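Local coordinates for protein RNA 2'-o-ribose methyltransferase (Thermus thermophilus, PDB 1IPA) that probably transfers a methyl group to the 2'-hydroxyl of a ribose in RNA, as a member of the TrmH family with a deep trefoil knot, at residues A[18-21]-A[22-26]; A[33-36]-A[37-41]; A[56-59]-A[60-63]. All coordinates share one frame; numbering follows the deposited sequence.

Interaction 1 of 3, residues A[18-21]-A[22-26]; sequences LERK and HRDSQ
Arg20 and Asp24, one turn apart on helix 20-26, form a salt bridge. Arg20 NE donates to Asp24 OD2 over 3.2 Å, on the syn side of the carboxylate, at a bent N-H...O angle of 140°. The guanidinium and carboxylate planes stand 69° apart. Arg20 leaves the backbone with CG opposite its own N (chi1 -179°) and runs extended, which lays its CG and NE alongside Asp24 OD2. A water held by Asp24 OD1 gives a weak second link to Arg20 NH2.

Arg23 folds back over the start of the helix. Its chain bends at the third torsion, and one face of the guanidinium lies over Arg20 CA and the Glu19 carbonyl. Arg23 NH1 is 2.9 Å from Leu18 O, and it donates to Leu17 O. A water bonded to Arg23 NH2 at 2.7 Å also donates to Leu18 O. Asp152 OD2 forms a salt bridge with Arg23 NH2. With an alanine replacing Arg23, Asp152 would probably lose this partner and the first turn its cover.

Among backbone bonds, Asp24 N to Arg20 O (3.0 Å) and Ser25 N to Lys21 O are ordinary helical ones. Glu19 is the N-cap residue, and its side chain runs beside His22, whose ND1 bonds to Arg16 O.

This short surface helix precedes strand 28-32. Leu18 and Arg23 reach that strand through Leu30 and Phe29, and both touch Pro156 of helix 156-161.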
loop_
_atom_site.group_PDB
_atom_site.type_symbol
_atom_site.label_atom_id
_atom_site.label_comp_id
_atom_site.label_asym_id
_atom_site.label_seq_id
_atom_site.Cartn_x
_atom_site.Cartn_y
_atom_site.Cartn_z
ATOM N N LEU A 18 -14.545 -6.155 7.910
ATOM C CA LEU A 18 -14.273 -4.778 7.498
ATOM C C LEU A 18 -13.523 -4.046 8.606
ATOM O O LEU A 18 -12.890 -3.021 8.365
ATOM C CB LEU A 18 -15.562 -4.032 7.142
ATOM C CG LEU A 18 -16.237 -4.550 5.863
ATOM C CD1 LEU A 18 -17.487 -3.752 5.577
ATOM C CD2 LEU A 18 -15.272 -4.460 4.696
ATOM N N GLU A 19 -13.575 -4.598 9.815
ATOM C CA GLU A 19 -12.880 -4.008 10.950
ATOM C C GLU A 19 -11.587 -4.778 11.238
ATOM O O GLU A 19 -11.542 -6.002 11.101
ATOM C CB GLU A 19 -13.818 -3.989 12.152
ATOM C CG GLU A 19 -14.985 -3.037 11.925
ATOM C CD GLU A 19 -16.125 -3.259 12.890
ATOM O OE1 GLU A 19 -15.879 -3.246 14.116
ATOM O OE2 GLU A 19 -17.270 -3.446 12.420
ATOM N N ARG A 20 -10.532 -4.064 11.630
ATOM C CA ARG A 20 -9.243 -4.707 11.868
ATOM C C ARG A 20 -9.159 -5.782 12.941
ATOM O O ARG A 20 -8.593 -6.839 12.694
ATOM C CB ARG A 20 -8.150 -3.670 12.149
ATOM C CG ARG A 20 -6.804 -4.342 12.384
ATOM C CD ARG A 20 -5.621 -3.391 12.363
ATOM N NE ARG A 20 -4.372 -4.150 12.339
ATOM C CZ ARG A 20 -3.162 -3.618 12.210
ATOM N NH1 ARG A 20 -3.022 -2.306 12.090
ATOM N NH2 ARG A 20 -2.095 -4.401 12.190
ATOM N N LYS A 21 -9.689 -5.522 14.129
ATOM C CA LYS A 21 -9.620 -6.513 15.200
ATOM C C LYS A 21 -10.164 -7.879 14.767
ATOM O O LYS A 21 -9.605 -8.914 15.118
ATOM C CB LYS A 21 -10.387 -6.023 16.437
ATOM C CG LYS A 21 -9.511 -5.486 17.563
ATOM C CD LYS A 21 -8.684 -4.277 17.139
ATOM C CE LYS A 21 -7.918 -3.664 18.318
ATOM N NZ LYS A 21 -8.821 -3.090 19.354
ATOM N N HIS A 22 -11.254 -7.870 14.007
ATOM C CA HIS A 22 -11.875 -9.096 13.532
ATOM C C HIS A 22 -11.031 -9.829 12.503
ATOM O O HIS A 22 -11.031 -11.055 12.462
ATOM C CB HIS A 22 -13.253 -8.778 12.963
ATOM C CG HIS A 22 -14.190 -8.198 13.974
ATOM N ND1 HIS A 22 -15.163 -7.277 13.647
ATOM C CD2 HIS A 22 -14.292 -8.393 15.310
ATOM C CE1 HIS A 22 -15.821 -6.929 14.738
ATOM N NE2 HIS A 22 -15.312 -7.592 15.759
ATOM N N ARG A 23 -10.309 -9.088 11.674
ATOM C CA ARG A 23 -9.453 -9.711 10.678
ATOM C C ARG A 23 -8.280 -10.373 11.378
ATOM O O ARG A 23 -7.886 -11.487 11.042
ATOM C CB ARG A 23 -8.907 -8.672 9.698
ATOM C CG ARG A 23 -9.958 -7.950 8.890
ATOM C CD ARG A 23 -9.307 -7.165 7.776
ATOM N NE ARG A 23 -8.634 -5.956 8.243
ATOM C CZ ARG A 23 -9.242 -4.783 8.412
ATOM N NH1 ARG A 23 -10.538 -4.663 8.156
ATOM N NH2 ARG A 23 -8.547 -3.721 8.804
ATOM N N ASP A 24 -7.722 -9.677 12.361
ATOM C CA ASP A 24 -6.569 -10.190 13.082
ATOM C C ASP A 24 -6.849 -11.425 13.922
ATOM O O ASP A 24 -6.068 -12.373 13.915
ATOM C CB ASP A 24 -5.968 -9.098 13.976
ATOM C CG ASP A 24 -5.502 -7.889 13.187
ATOM O OD1 ASP A 24 -5.135 -8.051 12.003
ATOM O OD2 ASP A 24 -5.494 -6.778 13.758
ATOM N N SER A 25 -7.967 -11.430 14.636
ATOM C CA SER A 25 -8.266 -12.564 15.485
ATOM C C SER A 25 -8.632 -13.793 14.672
ATOM O O SER A 25 -8.270 -14.903 15.041
ATOM C CB SER A 25 -9.386 -12.220 16.471
ATOM O OG SER A 25 -10.646 -12.260 15.841
ATOM N N GLN A 26 -9.326 -13.600 13.558
ATOM C CA GLN A 26 -9.726 -14.731 12.720
ATOM C C GLN A 26 -8.741 -15.042 11.603
ATOM O O GLN A 26 -8.906 -16.024 10.888
ATOM C CB GLN A 26 -11.091 -14.478 12.099
ATOM C CG GLN A 26 -12.214 -14.387 13.102
ATOM C CD GLN A 26 -13.498 -13.925 12.456
ATOM O OE1 GLN A 26 -13.565 -12.825 11.897
ATOM N NE2 GLN A 26 -14.524 -14.763 12.517
HETATM O O HOH W 1 -10.196 -1.598 8.713
HETATM O O HOH W 2 -2.666 -7.045 10.619
#

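Interaction 2 of 3, residues A[33-36]-A[37-41]; sequences GARE and IERAL
Arg35 meets two side chains of the next turn, Glu38 and Arg39. Its NE forms a salt bridge with Glu38 OE1 at 2.9 Å, the carboxylate plane standing 89° to the guanidinium. The Arg39 guanidinium stacks on one face of the same group. Their centres are 3.6 Å apart and the planes 23° from parallel. Arg39 NH2 lies 3.1 Å from Arg35 NH1, a close approach of like charges that Glu38 probably eases. Arg35 is bent at chi2 (60°) and again at chi3, which brings its guanidinium against both partners.

These side chains stand on the first turns of helix 34-42, in the N-terminal domain, which probably carries the eL30-like fold. Gly33 is the N-cap residue, and its backbone angles suit glycine. Gly33 O accepts from Ile37 N at 2.9 Å, while Ile37 CG1 packs 3.1 Å from that same oxygen. The Arg39 N to Arg35 O bond, 2.9 Å, is the ordinary helical link between the two stacked residues.

Further out, Ile37 and Ala40 rest on Ile31 of strand 28-32, and Ile37 also touches Leu47 of strand 47-53. Ala34 touches Val64 of helix 59-66. Gly33 is tied by backbone hydrogen bonding to Leu96.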
loop_
_atom_site.group_PDB
_atom_site.type_symbol
_atom_site.label_atom_id
_atom_site.label_comp_id
_atom_site.label_asym_id
_atom_site.label_seq_id
_atom_site.Cartn_x
_atom_site.Cartn_y
_atom_site.Cartn_z
ATOM N N GLY A 33 -12.317 -7.151 -5.994
ATOM C CA GLY A 33 -11.729 -6.849 -7.285
ATOM C C GLY A 33 -10.963 -7.997 -7.908
ATOM O O GLY A 33 -10.127 -8.630 -7.255
ATOM N N ALA A 34 -11.234 -8.251 -9.183
ATOM C CA ALA A 34 -10.585 -9.330 -9.918
ATOM C C ALA A 34 -9.068 -9.197 -10.002
ATOM O O ALA A 34 -8.344 -10.202 -9.933
ATOM C CB ALA A 34 -11.170 -9.423 -11.313
ATOM N N ARG A 35 -8.570 -7.974 -10.161
ATOM C CA ARG A 35 -7.123 -7.811 -10.248
ATOM C C ARG A 35 -6.475 -7.982 -8.874
ATOM O O ARG A 35 -5.453 -8.657 -8.748
ATOM C CB ARG A 35 -6.740 -6.451 -10.844
ATOM C CG ARG A 35 -5.286 -6.421 -11.308
ATOM C CD ARG A 35 -5.065 -7.486 -12.372
ATOM N NE ARG A 35 -3.743 -8.101 -12.329
ATOM C CZ ARG A 35 -2.661 -7.636 -12.952
ATOM N NH1 ARG A 35 -2.723 -6.527 -13.685
ATOM N NH2 ARG A 35 -1.510 -8.296 -12.851
ATOM N N GLU A 36 -7.067 -7.371 -7.849
ATOM C CA GLU A 36 -6.536 -7.503 -6.496
ATOM C C GLU A 36 -6.504 -8.983 -6.118
ATOM O O GLU A 36 -5.512 -9.473 -5.599
ATOM C CB GLU A 36 -7.399 -6.739 -5.488
ATOM C CG GLU A 36 -7.352 -5.225 -5.621
ATOM C CD GLU A 36 -7.917 -4.735 -6.945
ATOM O OE1 GLU A 36 -8.778 -5.432 -7.528
ATOM O OE2 GLU A 36 -7.508 -3.644 -7.395
ATOM N N ILE A 37 -7.593 -9.694 -6.391
ATOM C CA ILE A 37 -7.664 -11.117 -6.082
ATOM C C ILE A 37 -6.563 -11.881 -6.819
ATOM O O ILE A 37 -5.914 -12.760 -6.247
ATOM C CB ILE A 37 -9.043 -11.701 -6.469
ATOM C CG1 ILE A 37 -10.112 -11.188 -5.500
ATOM C CG2 ILE A 37 -8.990 -13.212 -6.473
ATOM C CD1 ILE A 37 -11.535 -11.478 -5.922
ATOM N N GLU A 38 -6.334 -11.537 -8.081
ATOM C CA GLU A 38 -5.305 -12.220 -8.854
ATOM C C GLU A 38 -3.913 -11.996 -8.288
ATOM O O GLU A 38 -3.153 -12.948 -8.108
ATOM C CB GLU A 38 -5.329 -11.770 -10.305
ATOM C CG GLU A 38 -4.417 -12.595 -11.175
ATOM C CD GLU A 38 -4.419 -12.125 -12.601
ATOM O OE1 GLU A 38 -4.077 -10.943 -12.816
ATOM O OE2 GLU A 38 -4.764 -12.932 -13.499
ATOM N N ARG A 39 -3.574 -10.741 -8.010
ATOM C CA ARG A 39 -2.265 -10.429 -7.447
ATOM C C ARG A 39 -2.068 -11.172 -6.130
ATOM O O ARG A 39 -0.955 -11.571 -5.797
ATOM C CB ARG A 39 -2.123 -8.929 -7.211
ATOM C CG ARG A 39 -2.173 -8.097 -8.474
ATOM C CD ARG A 39 -2.362 -6.614 -8.146
ATOM N NE ARG A 39 -2.527 -5.794 -9.344
ATOM C CZ ARG A 39 -1.549 -5.529 -10.203
ATOM N NH1 ARG A 39 -0.334 -6.018 -9.990
ATOM N NH2 ARG A 39 -1.786 -4.784 -11.277
ATOM N N ALA A 40 -3.152 -11.367 -5.386
ATOM C CA ALA A 40 -3.067 -12.071 -4.114
ATOM C C ALA A 40 -2.704 -13.528 -4.366
ATOM O O ALA A 40 -1.912 -14.120 -3.631
ATOM C CB ALA A 40 -4.388 -11.967 -3.360
ATOM N N LEU A 41 -3.284 -14.098 -5.415
ATOM C CA LEU A 41 -3.010 -15.483 -5.782
ATOM C C LEU A 41 -1.559 -15.592 -6.225
ATOM O O LEU A 41 -0.856 -16.536 -5.865
ATOM C CB LEU A 41 -3.948 -15.918 -6.909
ATOM C CG LEU A 41 -5.394 -16.099 -6.433
ATOM C CD1 LEU A 41 -6.317 -16.409 -7.614
ATOM C CD2 LEU A 41 -5.432 -17.220 -5.393
#

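Interaction 3 of 3, residues A[56-59]-A[60-63]; sequences GLNP and EEQQ
The Asn58 amide and the Glu61 carboxylate are flat groups turned only 19° from each other. The carboxylate lies over one face of the amide, with Glu61 OE2 3.1 Å from Asn58 ND2. The angle there is poor for a hydrogen bond, so ND2 and the carboxylate merely sit together. The firm bonds use other atoms. Asn58 OD1 accepts from Glu61 N at 2.7 Å, in a nearly straight bond. In return Asn58 N donates to Glu61 OE2 at 3.1 Å and 172°. That donor comes to the anti side of OE2, out of the carboxylate plane.

This exchange is a capping box at the start of helix 59-66. Asn58 is the N-cap residue. Its CG sits between its backbone N and carbonyl carbon (chi1 56°), which swings OD1 over the first turn to meet Glu61 N. Each residue thus binds the other's backbone N-H. The carboxylate, near the N-terminal end of a helix, would probably be stabilised as the charged form. Its other oxygen, Glu61 OE1, accepts from Gly95 N, so the carboxylate is held at both oxygens.

Helical bonding takes over at once. Gln62 N donates to Asn58 O at 2.8 Å, and Gln63 N to Pro59 O at 3.0 Å. Pro59 opens the helix, where its lack of an N-H costs no bond within the turn.

Leu57 crosses Glu61 at about a right angle, with Leu57 CB 3.8 Å from Glu61 CB. Leu57 CB also lies 3.7 Å from Gln62 OE1. A water donates to both Leu57 O and Gln62 OE1, bridging the loop to the helix. Gln63 also touches Glu38 of helix 34-42.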
loop_
_atom_site.group_PDB
_atom_site.type_symbol
_atom_site.label_atom_id
_atom_site.label_comp_id
_atom_site.label_asym_id
_atom_site.label_seq_id
_atom_site.Cartn_x
_atom_site.Cartn_y
_atom_site.Cartn_z
ATOM N N GLY A 56 -23.917 -11.497 -13.072
ATOM C CA GLY A 56 -22.806 -11.766 -13.969
ATOM C C GLY A 56 -21.503 -11.053 -13.636
ATOM O O GLY A 56 -21.459 -10.146 -12.802
ATOM N N LEU A 57 -20.432 -11.460 -14.309
ATOM C CA LEU A 57 -19.110 -10.881 -14.100
ATOM C C LEU A 57 -18.583 -10.285 -15.403
ATOM O O LEU A 57 -19.003 -10.695 -16.484
ATOM C CB LEU A 57 -18.161 -11.977 -13.613
ATOM C CG LEU A 57 -18.669 -12.767 -12.403
ATOM C CD1 LEU A 57 -17.744 -13.934 -12.106
ATOM C CD2 LEU A 57 -18.766 -11.831 -11.211
ATOM N N ASN A 58 -17.674 -9.314 -15.315
ATOM C CA ASN A 58 -17.108 -8.736 -16.530
ATOM C C ASN A 58 -16.019 -9.691 -17.029
ATOM O O ASN A 58 -15.648 -10.631 -16.323
ATOM C CB ASN A 58 -16.539 -7.330 -16.273
ATOM C CG ASN A 58 -15.506 -7.299 -15.162
ATOM O OD1 ASN A 58 -14.591 -8.122 -15.119
ATOM N ND2 ASN A 58 -15.640 -6.330 -14.265
ATOM N N PRO A 59 -15.502 -9.474 -18.251
ATOM C CA PRO A 59 -14.461 -10.332 -18.831
ATOM C C PRO A 59 -13.298 -10.653 -17.903
ATOM O O PRO A 59 -12.946 -11.821 -17.715
ATOM C CB PRO A 59 -14.017 -9.548 -20.060
ATOM C CG PRO A 59 -15.286 -8.879 -20.488
ATOM C CD PRO A 59 -15.846 -8.380 -19.178
ATOM N N GLU A 60 -12.696 -9.613 -17.333
ATOM C CA GLU A 60 -11.569 -9.790 -16.430
ATOM C C GLU A 60 -11.976 -10.617 -15.219
ATOM O O GLU A 60 -11.289 -11.566 -14.850
ATOM C CB GLU A 60 -11.019 -8.432 -15.988
ATOM C CG GLU A 60 -9.951 -8.532 -14.912
ATOM C CD GLU A 60 -9.167 -7.244 -14.734
ATOM O OE1 GLU A 60 -9.756 -6.151 -14.901
ATOM O OE2 GLU A 60 -7.960 -7.329 -14.414
ATOM N N GLU A 61 -13.097 -10.259 -14.605
ATOM C CA GLU A 61 -13.583 -10.997 -13.449
ATOM C C GLU A 61 -13.871 -12.444 -13.829
ATOM O O GLU A 61 -13.786 -13.345 -12.998
ATOM C CB GLU A 61 -14.850 -10.341 -12.904
ATOM C CG GLU A 61 -14.579 -9.113 -12.076
ATOM C CD GLU A 61 -15.828 -8.305 -11.815
ATOM O OE1 GLU A 61 -15.784 -7.398 -10.965
ATOM O OE2 GLU A 61 -16.855 -8.571 -12.468
ATOM N N GLN A 62 -14.200 -12.657 -15.098
ATOM C CA GLN A 62 -14.505 -13.990 -15.595
ATOM C C GLN A 62 -13.251 -14.861 -15.723
ATOM O O GLN A 62 -13.278 -16.047 -15.387
ATOM C CB GLN A 62 -15.213 -13.889 -16.952
ATOM C CG GLN A 62 -15.989 -15.140 -17.347
ATOM C CD GLN A 62 -17.155 -15.430 -16.406
ATOM O OE1 GLN A 62 -18.049 -14.593 -16.222
ATOM N NE2 GLN A 62 -17.155 -16.622 -15.809
ATOM N N GLN A 63 -12.153 -14.283 -16.203
ATOM C CA GLN A 63 -10.927 -15.059 -16.341
ATOM C C GLN A 63 -10.278 -15.315 -14.985
ATOM O O GLN A 63 -9.569 -16.306 -14.818
ATOM C CB GLN A 63 -9.939 -14.379 -17.305
ATOM C CG GLN A 63 -9.428 -12.995 -16.914
ATOM C CD GLN A 63 -8.190 -13.030 -16.023
ATOM O OE1 GLN A 63 -7.374 -13.946 -16.104
ATOM N NE2 GLN A 63 -8.038 -12.013 -15.187
HETATM O O HOH W 3 -17.881 -12.773 -18.691
#

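How the interactions relate
All three contacts are local and follow one another along the chain, with no nesting or crossing. Interaction 1 comes first, at the start of helix 20-26. Strand 28-32 then leads to interaction 2, at the start of helix 34-42. Strand 47-53 leads on to interaction 3, where a loop enters helix 59-66. None closes a long loop. Interactions 1 and 2 have centres about 20 Å apart and do not touch. Interactions 2 and 3 do: Ala34 CB packs 3.5 Å from Glu61 CG, and Arg35 lies against Glu60. This joins helices 34-42 and 59-66, while interaction 1 stays apart and reaches helix 156-161.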